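Local coordinates for NikO protein (Streptomyces tendae, PDB 4FQD) that catalyses an enolpyruvyl transfer, probably from phosphoenolpyruvate to a uridine nucleotide, that is essential in nikkomycin biosynthesis, at residues 40-45 and 199-204; 226-229 and 234-237; 370-375 and 382-387. The protein carries 4 engineered substitutions. All blocks are in the same frame, centred on the assembly; numbering follows the deposited sequence.

Contact 1: 40-45 and 199-204; sequences TVAAAA and ALLMGA
Leu201 straddles two neighbouring alanines of the facing helix, one methyl for each. Its CD1 meets the methyl of Ala42, whose CB lies 3.9 Å away and points at the leucine. CD2 works against Ala43 differently: it rests on the backbone, 3.8 Å from Ala43 CA, while the methyl CB of Ala43 stands a little farther off, at 4.2 Å from CD2. With CG anti to the carbonyl carbon (chi1 -70°), Leu201 holds its fork out from its own helix. Alanine suits the receiving side, because a short side chain lets a leucine come down onto the main chain of the partner helix. In the beta/alpha inverse barrel of the EPSP synthase family, helices are packed inside and sheets cover them, and here helix 34-44 meets helix 192-204 in such an interior. All three touching residues are apolar and buried. Farther out, Pro113 of helix 112-118 also lies against Leu201. Regular i to i+4 backbone bonds run through both helices, for example Ala44 N to Thr40 O at 3.0 Å in one and Gly203 N to Ala199 O at 2.8 Å in the other.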
loop_
_atom_site.group_PDB
_atom_site.type_symbol
_atom_site.label_atom_id
_atom_site.label_comp_id
_atom_site.label_asym_id
_atom_site.label_seq_id
_atom_site.Cartn_x
_atom_site.Cartn_y
_atom_site.Cartn_z
ATOM N N THR A 40 28.682 -4.608 -10.983
ATOM C CA THR A 40 29.533 -5.088 -12.066
ATOM C C THR A 40 31.003 -4.950 -11.682
ATOM O O THR A 40 31.806 -5.856 -11.908
ATOM C CB THR A 40 29.272 -4.323 -13.377
ATOM O OG1 THR A 40 27.897 -4.468 -13.750
ATOM C CG2 THR A 40 30.154 -4.860 -14.495
ATOM N N VAL A 41 31.345 -3.808 -11.095
ATOM C CA VAL A 41 32.699 -3.561 -10.618
ATOM C C VAL A 41 33.034 -4.499 -9.461
ATOM O O VAL A 41 34.144 -5.029 -9.378
ATOM C CB VAL A 41 32.877 -2.090 -10.180
ATOM C CG1 VAL A 41 34.143 -1.913 -9.359
ATOM C CG2 VAL A 41 32.894 -1.175 -11.397
ATOM N N ALA A 42 32.061 -4.711 -8.580
ATOM C CA ALA A 42 32.233 -5.606 -7.439
ATOM C C ALA A 42 32.533 -7.027 -7.903
ATOM O O ALA A 42 33.375 -7.715 -7.325
ATOM C CB ALA A 42 30.995 -5.587 -6.558
ATOM N N ALA A 43 31.840 -7.458 -8.951
ATOM C CA ALA A 43 32.064 -8.778 -9.528
ATOM C C ALA A 43 33.420 -8.836 -10.220
ATOM O O ALA A 43 34.078 -9.876 -10.234
ATOM C CB ALA A 43 30.954 -9.121 -10.506
ATOM N N ALA A 44 33.831 -7.709 -10.792
ATOM C CA ALA A 44 35.113 -7.614 -11.479
ATOM C C ALA A 44 36.276 -7.672 -10.494
ATOM O O ALA A 44 37.358 -8.157 -10.824
ATOM C CB ALA A 44 35.178 -6.335 -12.299
ATOM N N ALA A 45 36.042 -7.180 -9.282
ATOM C CA ALA A 45 37.075 -7.137 -8.253
ATOM C C ALA A 45 37.470 -8.532 -7.780
ATOM O O ALA A 45 38.539 -8.720 -7.197
ATOM C CB ALA A 45 36.613 -6.291 -7.078
ATOM N N ALA A 199 25.845 -12.256 -0.926
ATOM C CA ALA A 199 25.750 -13.713 -0.965
ATOM C C ALA A 199 26.133 -14.274 -2.329
ATOM O O ALA A 199 26.791 -15.311 -2.418
ATOM C CB ALA A 199 24.351 -14.161 -0.582
ATOM N N LEU A 200 25.714 -13.589 -3.388
ATOM C CA LEU A 200 26.059 -14.000 -4.744
ATOM C C LEU A 200 27.561 -13.917 -4.978
ATOM O O LEU A 200 28.164 -14.841 -5.525
ATOM C CB LEU A 200 25.321 -13.143 -5.771
ATOM C CG LEU A 200 23.969 -13.676 -6.240
ATOM C CD1 LEU A 200 23.283 -12.656 -7.124
ATOM C CD2 LEU A 200 24.156 -14.987 -6.985
ATOM N N LEU A 201 28.158 -12.806 -4.560
ATOM C CA LEU A 201 29.596 -12.610 -4.687
ATOM C C LEU A 201 30.360 -13.652 -3.879
ATOM O O LEU A 201 31.326 -14.239 -4.366
ATOM C CB LEU A 201 29.988 -11.201 -4.240
ATOM C CG LEU A 201 29.554 -10.052 -5.152
ATOM C CD1 LEU A 201 29.823 -8.709 -4.492
ATOM C CD2 LEU A 201 30.263 -10.140 -6.494
ATOM N N MET A 202 29.917 -13.878 -2.646
ATOM C CA MET A 202 30.544 -14.865 -1.772
ATOM C C MET A 202 30.418 -16.271 -2.345
ATOM O O MET A 202 31.326 -17.088 -2.210
ATOM C CB MET A 202 29.928 -14.817 -0.372
ATOM C CG MET A 202 30.250 -13.555 0.411
ATOM S SD MET A 202 32.020 -13.321 0.662
ATOM C CE MET A 202 32.424 -14.776 1.626
ATOM N N GLY A 203 29.286 -16.545 -2.986
ATOM C CA GLY A 203 29.039 -17.848 -3.574
ATOM C C GLY A 203 29.965 -18.156 -4.735
ATOM O O GLY A 203 30.322 -19.311 -4.962
ATOM N N ALA A 204 30.361 -17.118 -5.464
ATOM C CA ALA A 204 31.212 -17.286 -6.637
ATOM C C ALA A 204 32.682 -17.468 -6.267
ATOM O O ALA A 204 33.436 -18.119 -6.990
ATOM C CB ALA A 204 31.042 -16.111 -7.589
#

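Contact 2: 226-229 and 234-237; sequences TVLR and DIEF
Arg229 reaches from helix 219-231 to strand 235-239, where its NE and NH2 both bond to the carbonyl oxygen of Ile235. The two elements form the second half of a beta-alpha-beta connection: the chain leaves strand 209-213, runs through the helix, and returns as an edge strand of the same sheet, parallel to 209-213 and separated from it by strand 242-248, in keeping with the beta-alpha-beta-alpha-beta-beta fold of the family. The aliphatic stem of Arg229 is extended from CG to NE and runs roughly perpendicular to the isoleucine side chain, which carries the guanidinium past it to the main-chain oxygen. NE and NH2 each lie 3.0 Å from Ile235 O, with bent N-H...O angles of 140° and 141°. Both donors come from the same face of the carbonyl, NE tilted from its plane and NH2 clearly above it. The same NH2 sits over the centre of one face of the Phe237 ring, and CZ of Arg229 is 4.4 Å from the ring centroid, a cation-pi contact. Since the guanidinium and ring planes are 45° apart, this is not a flat stack. Arginine suits the spot because one group can serve both a carbonyl and an aromatic face at the partly exposed margin of the sheet. A leucine here would probably leave Ile235 O without either of these donors and the Phe237 ring without its cation. Phe237 also stacks with Trp243, and Glu236, pointing away from the helix, bonds to His246 on the adjoining strand. On the buried side of the helix the contact becomes oily: Ile235 CD1 touches Leu228 CB at 3.8 Å and Leu228 CD1 at 3.9 Å.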
loop_
_atom_site.group_PDB
_atom_site.type_symbol
_atom_site.label_atom_id
_atom_site.label_comp_id
_atom_site.label_asym_id
_atom_site.label_seq_id
_atom_site.Cartn_x
_atom_site.Cartn_y
_atom_site.Cartn_z
ATOM N N THR A 226 24.717 -11.897 -14.719
ATOM C CA THR A 226 25.205 -12.009 -16.088
ATOM C C THR A 226 26.714 -11.783 -16.154
ATOM O O THR A 226 27.425 -12.483 -16.875
ATOM C CB THR A 226 24.494 -11.010 -17.022
ATOM O OG1 THR A 226 23.081 -11.247 -16.988
ATOM C CG2 THR A 226 24.994 -11.157 -18.453
ATOM N N VAL A 227 27.197 -10.810 -15.387
ATOM C CA VAL A 227 28.624 -10.502 -15.349
ATOM C C VAL A 227 29.423 -11.664 -14.767
ATOM O O VAL A 227 30.442 -12.070 -15.329
ATOM C CB VAL A 227 28.906 -9.222 -14.539
ATOM C CG1 VAL A 227 30.404 -9.031 -14.346
ATOM C CG2 VAL A 227 28.294 -8.014 -15.230
ATOM N N LEU A 228 28.954 -12.200 -13.645
ATOM C CA LEU A 228 29.602 -13.344 -13.010
ATOM C C LEU A 228 29.614 -14.562 -13.928
ATOM O O LEU A 228 30.608 -15.285 -13.996
ATOM C CB LEU A 228 28.921 -13.689 -11.684
ATOM C CG LEU A 228 29.276 -12.792 -10.497
ATOM C CD1 LEU A 228 28.498 -13.206 -9.258
ATOM C CD2 LEU A 228 30.775 -12.828 -10.231
ATOM N N ARG A 229 28.506 -14.780 -14.629
ATOM C CA ARG A 229 28.407 -15.871 -15.593
ATOM C C ARG A 229 29.447 -15.725 -16.699
ATOM O O ARG A 229 30.112 -16.693 -17.067
ATOM C CB ARG A 229 27.005 -15.926 -16.205
ATOM C CG ARG A 229 25.960 -16.598 -15.328
ATOM C CD ARG A 229 24.571 -16.483 -15.941
ATOM N NE ARG A 229 23.573 -17.244 -15.195
ATOM C CZ ARG A 229 22.264 -17.180 -15.419
ATOM N NH1 ARG A 229 21.789 -16.380 -16.365
ATOM N NH2 ARG A 229 21.427 -17.909 -14.694
ATOM N N ASP A 234 29.290 -20.374 -12.580
ATOM C CA ASP A 234 28.131 -21.156 -12.984
ATOM C C ASP A 234 26.952 -20.853 -12.076
ATOM O O ASP A 234 26.794 -21.469 -11.023
ATOM C CB ASP A 234 28.452 -22.650 -12.944
ATOM C CG ASP A 234 27.286 -23.510 -13.391
ATOM O OD1 ASP A 234 26.405 -23.008 -14.123
ATOM O OD2 ASP A 234 27.253 -24.695 -13.010
ATOM N N ILE A 235 26.130 -19.893 -12.477
ATOM C CA ILE A 235 24.947 -19.535 -11.707
ATOM C C ILE A 235 23.678 -20.068 -12.378
ATOM O O ILE A 235 23.413 -19.795 -13.551
ATOM C CB ILE A 235 24.851 -18.006 -11.534
ATOM C CG1 ILE A 235 26.107 -17.477 -10.837
ATOM C CG2 ILE A 235 23.614 -17.640 -10.743
ATOM C CD1 ILE A 235 26.105 -15.983 -10.645
ATOM N N GLU A 236 22.892 -20.827 -11.626
ATOM C CA GLU A 236 21.744 -21.522 -12.192
ATOM C C GLU A 236 20.422 -21.108 -11.559
ATOM O O GLU A 236 20.307 -21.036 -10.340
ATOM C CB GLU A 236 21.948 -23.026 -12.044
ATOM C CG GLU A 236 20.754 -23.880 -12.382
ATOM C CD GLU A 236 21.000 -25.338 -12.052
ATOM O OE1 GLU A 236 22.111 -25.677 -11.584
ATOM O OE2 GLU A 236 20.079 -26.152 -12.256
ATOM N N PHE A 237 19.427 -20.836 -12.398
ATOM C CA PHE A 237 18.083 -20.526 -11.924
ATOM C C PHE A 237 17.263 -21.812 -11.879
ATOM O O PHE A 237 16.478 -22.087 -12.788
ATOM C CB PHE A 237 17.413 -19.514 -12.850
ATOM C CG PHE A 237 18.077 -18.162 -12.860
ATOM C CD1 PHE A 237 19.008 -17.812 -11.892
ATOM C CD2 PHE A 237 17.762 -17.238 -13.840
ATOM C CE1 PHE A 237 19.610 -16.566 -11.912
ATOM C CE2 PHE A 237 18.358 -15.994 -13.863
ATOM C CZ PHE A 237 19.284 -15.656 -12.897
#

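Contact 3: 370-375 and 382-387; sequences GFAPEL and TAVDDT
Ala372 of helix 372-378 packs its methyl between Thr382 and Val384, two residues on one face of strand 382-385. This is the close part of the contact. Ala372 CB points at the strand and stands 3.9 Å from Thr382 OG1 and 4.0 Å from Val384 CG2. A small residue is well chosen, since a single methyl fills the space between helix and strand without pushing them apart. Thr382 OG1 sits between its backbone N and carbonyl carbon (chi1 66°), which brings the hydroxyl to the helix side. There it lies 3.7 Å from Ala372 O, too far for a hydrogen bond, and its polar partner is instead Glu376 OE1, one turn further along the helix. Threonine suits the place because one hydroxyl can lie beside the alanine methyl and also bond to the glutamate. Inward, the layer deepens: Leu375 and Phe371 turn to helix 409-419, with Leu375 CD1 at the edge of the phenylalanine ring, and Leu389 of the adjoining strand touches both Thr382 and Val384.

The outer side is looser. Val384 is exposed, although its CG2, anti to the carbonyl carbon, is held against Ala372. Pro373 faces away from the strand into solvent. Asp385, beyond the contact, turns to the second subunit, accepting from the backbone N of Lys184 of that subunit through OD2 and from Asn183 ND2 of the same subunit through its carbonyl oxygen. The chain then turns at Asp386 into strand 388-393. From strand 331-334 to strand 388-393 the elements thus follow in the order beta-alpha-beta-alpha-beta-beta, the fold from which the inverse barrel of the EPSP synthase family is built.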
loop_
_atom_site.group_PDB
_atom_site.type_symbol
_atom_site.label_atom_id
_atom_site.label_comp_id
_atom_site.label_asym_id
_atom_site.label_seq_id
_atom_site.Cartn_x
_atom_site.Cartn_y
_atom_site.Cartn_z
ATOM N N GLY A 370 11.952 13.340 3.670
ATOM C CA GLY A 370 12.560 14.602 4.051
ATOM C C GLY A 370 12.363 15.702 3.025
ATOM O O GLY A 370 12.634 16.871 3.298
ATOM N N PHE A 371 11.897 15.326 1.839
ATOM C CA PHE A 371 11.619 16.291 0.783
ATOM C C PHE A 371 10.260 16.954 0.993
ATOM O O PHE A 371 10.005 18.044 0.482
ATOM C CB PHE A 371 11.663 15.608 -0.589
ATOM C CG PHE A 371 10.688 14.470 -0.735
ATOM C CD1 PHE A 371 11.052 13.179 -0.394
ATOM C CD2 PHE A 371 9.409 14.693 -1.218
ATOM C CE1 PHE A 371 10.158 12.130 -0.528
ATOM C CE2 PHE A 371 8.510 13.652 -1.354
ATOM C CZ PHE A 371 8.886 12.368 -1.009
ATOM N N ALA A 372 9.396 16.283 1.749
ATOM C CA ALA A 372 8.024 16.744 1.970
ATOM C C ALA A 372 7.872 18.144 2.591
ATOM O O ALA A 372 7.094 18.952 2.083
ATOM C CB ALA A 372 7.219 15.701 2.761
ATOM N N PRO A 373 8.602 18.440 3.687
ATOM C CA PRO A 373 8.446 19.783 4.262
ATOM C C PRO A 373 8.940 20.884 3.325
ATOM O O PRO A 373 8.504 22.030 3.439
ATOM C CB PRO A 373 9.325 19.733 5.517
ATOM C CG PRO A 373 9.443 18.284 5.842
ATOM C CD PRO A 373 9.482 17.598 4.517
ATOM N N GLU A 374 9.838 20.535 2.410
ATOM C CA GLU A 374 10.365 21.502 1.457
ATOM C C GLU A 374 9.379 21.737 0.317
ATOM O O GLU A 374 9.241 22.858 -0.172
ATOM C CB GLU A 374 11.718 21.041 0.915
ATOM C CG GLU A 374 12.762 20.822 1.995
ATOM C CD GLU A 374 12.976 22.054 2.851
ATOM O OE1 GLU A 374 13.268 23.131 2.288
ATOM O OE2 GLU A 374 12.847 21.947 4.089
ATOM N N LEU A 375 8.695 20.675 -0.101
ATOM C CA LEU A 375 7.642 20.791 -1.103
ATOM C C LEU A 375 6.471 21.590 -0.544
ATOM O O LEU A 375 5.741 22.244 -1.289
ATOM C CB LEU A 375 7.158 19.409 -1.546
ATOM C CG LEU A 375 8.091 18.581 -2.429
ATOM C CD1 LEU A 375 7.459 17.236 -2.745
ATOM C CD2 LEU A 375 8.420 19.332 -3.710
ATOM N N THR A 382 1.159 18.302 1.827
ATOM C CA THR A 382 1.557 16.948 2.198
ATOM C C THR A 382 1.232 16.627 3.654
ATOM O O THR A 382 0.986 17.522 4.462
ATOM C CB THR A 382 3.064 16.707 1.973
ATOM O OG1 THR A 382 3.820 17.522 2.876
ATOM C CG2 THR A 382 3.459 17.032 0.538
ATOM N N ALA A 383 1.234 15.338 3.973
ATOM C CA ALA A 383 1.055 14.872 5.342
ATOM C C ALA A 383 1.902 13.624 5.552
ATOM O O ALA A 383 1.895 12.714 4.723
ATOM C CB ALA A 383 -0.410 14.582 5.623
ATOM N N VAL A 384 2.638 13.589 6.659
ATOM C CA VAL A 384 3.544 12.481 6.941
ATOM C C VAL A 384 3.283 11.855 8.308
ATOM O O VAL A 384 3.278 12.547 9.328
ATOM C CB VAL A 384 5.022 12.930 6.872
ATOM C CG1 VAL A 384 5.944 11.823 7.363
ATOM C CG2 VAL A 384 5.390 13.349 5.457
ATOM N N ASP A 385 3.061 10.545 8.319
ATOM C CA ASP A 385 2.949 9.792 9.561
ATOM C C ASP A 385 3.731 8.488 9.438
ATOM O O ASP A 385 3.279 7.542 8.789
ATOM C CB ASP A 385 1.482 9.506 9.903
ATOM C CG ASP A 385 1.291 9.055 11.344
ATOM O OD1 ASP A 385 2.300 8.748 12.014
ATOM O OD2 ASP A 385 0.132 9.002 11.807
ATOM N N ASP A 386 4.909 8.455 10.057
ATOM C CA ASP A 386 5.770 7.274 10.062
ATOM C C ASP A 386 6.175 6.838 8.650
ATOM O O ASP A 386 6.993 7.493 8.003
ATOM C CB ASP A 386 5.100 6.121 10.819
ATOM C CG ASP A 386 6.065 4.999 11.155
ATOM O OD1 ASP A 386 7.274 5.279 11.301
ATOM O OD2 ASP A 386 5.613 3.840 11.274
ATOM N N THR A 387 5.592 5.740 8.178
ATOM C CA THR A 387 5.961 5.159 6.891
ATOM C C THR A 387 5.080 5.665 5.760
ATOM O O THR A 387 5.258 5.270 4.607
ATOM C CB THR A 387 5.821 3.624 6.904
ATOM O OG1 THR A 387 4.435 3.275 6.812
ATOM C CG2 THR A 387 6.394 3.037 8.176
#

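Contacts 1 and 2 are neighbours, with centres about 11 Å apart, and share an apolar layer: Ala43 CB of contact 1 lies 3.7 Å from Leu228 CD2 of contact 2, and Thr40 CG2 lies the same distance from Val227 CG2. Helix 219-231 therefore joins the helix pair of contact 1 to the edge strand of contact 2. Contact 3 sits on the opposite side of the chain's centre, about 37 Å from contact 1 and 41 Å from contact 2 between centres. It nevertheless resembles contact 2 in topology, each pairing a helix with the edge strand that follows it. In this family the active site lies between the two domains; no catalytic or ligand-binding role is claimed for the residues that touch in these contacts.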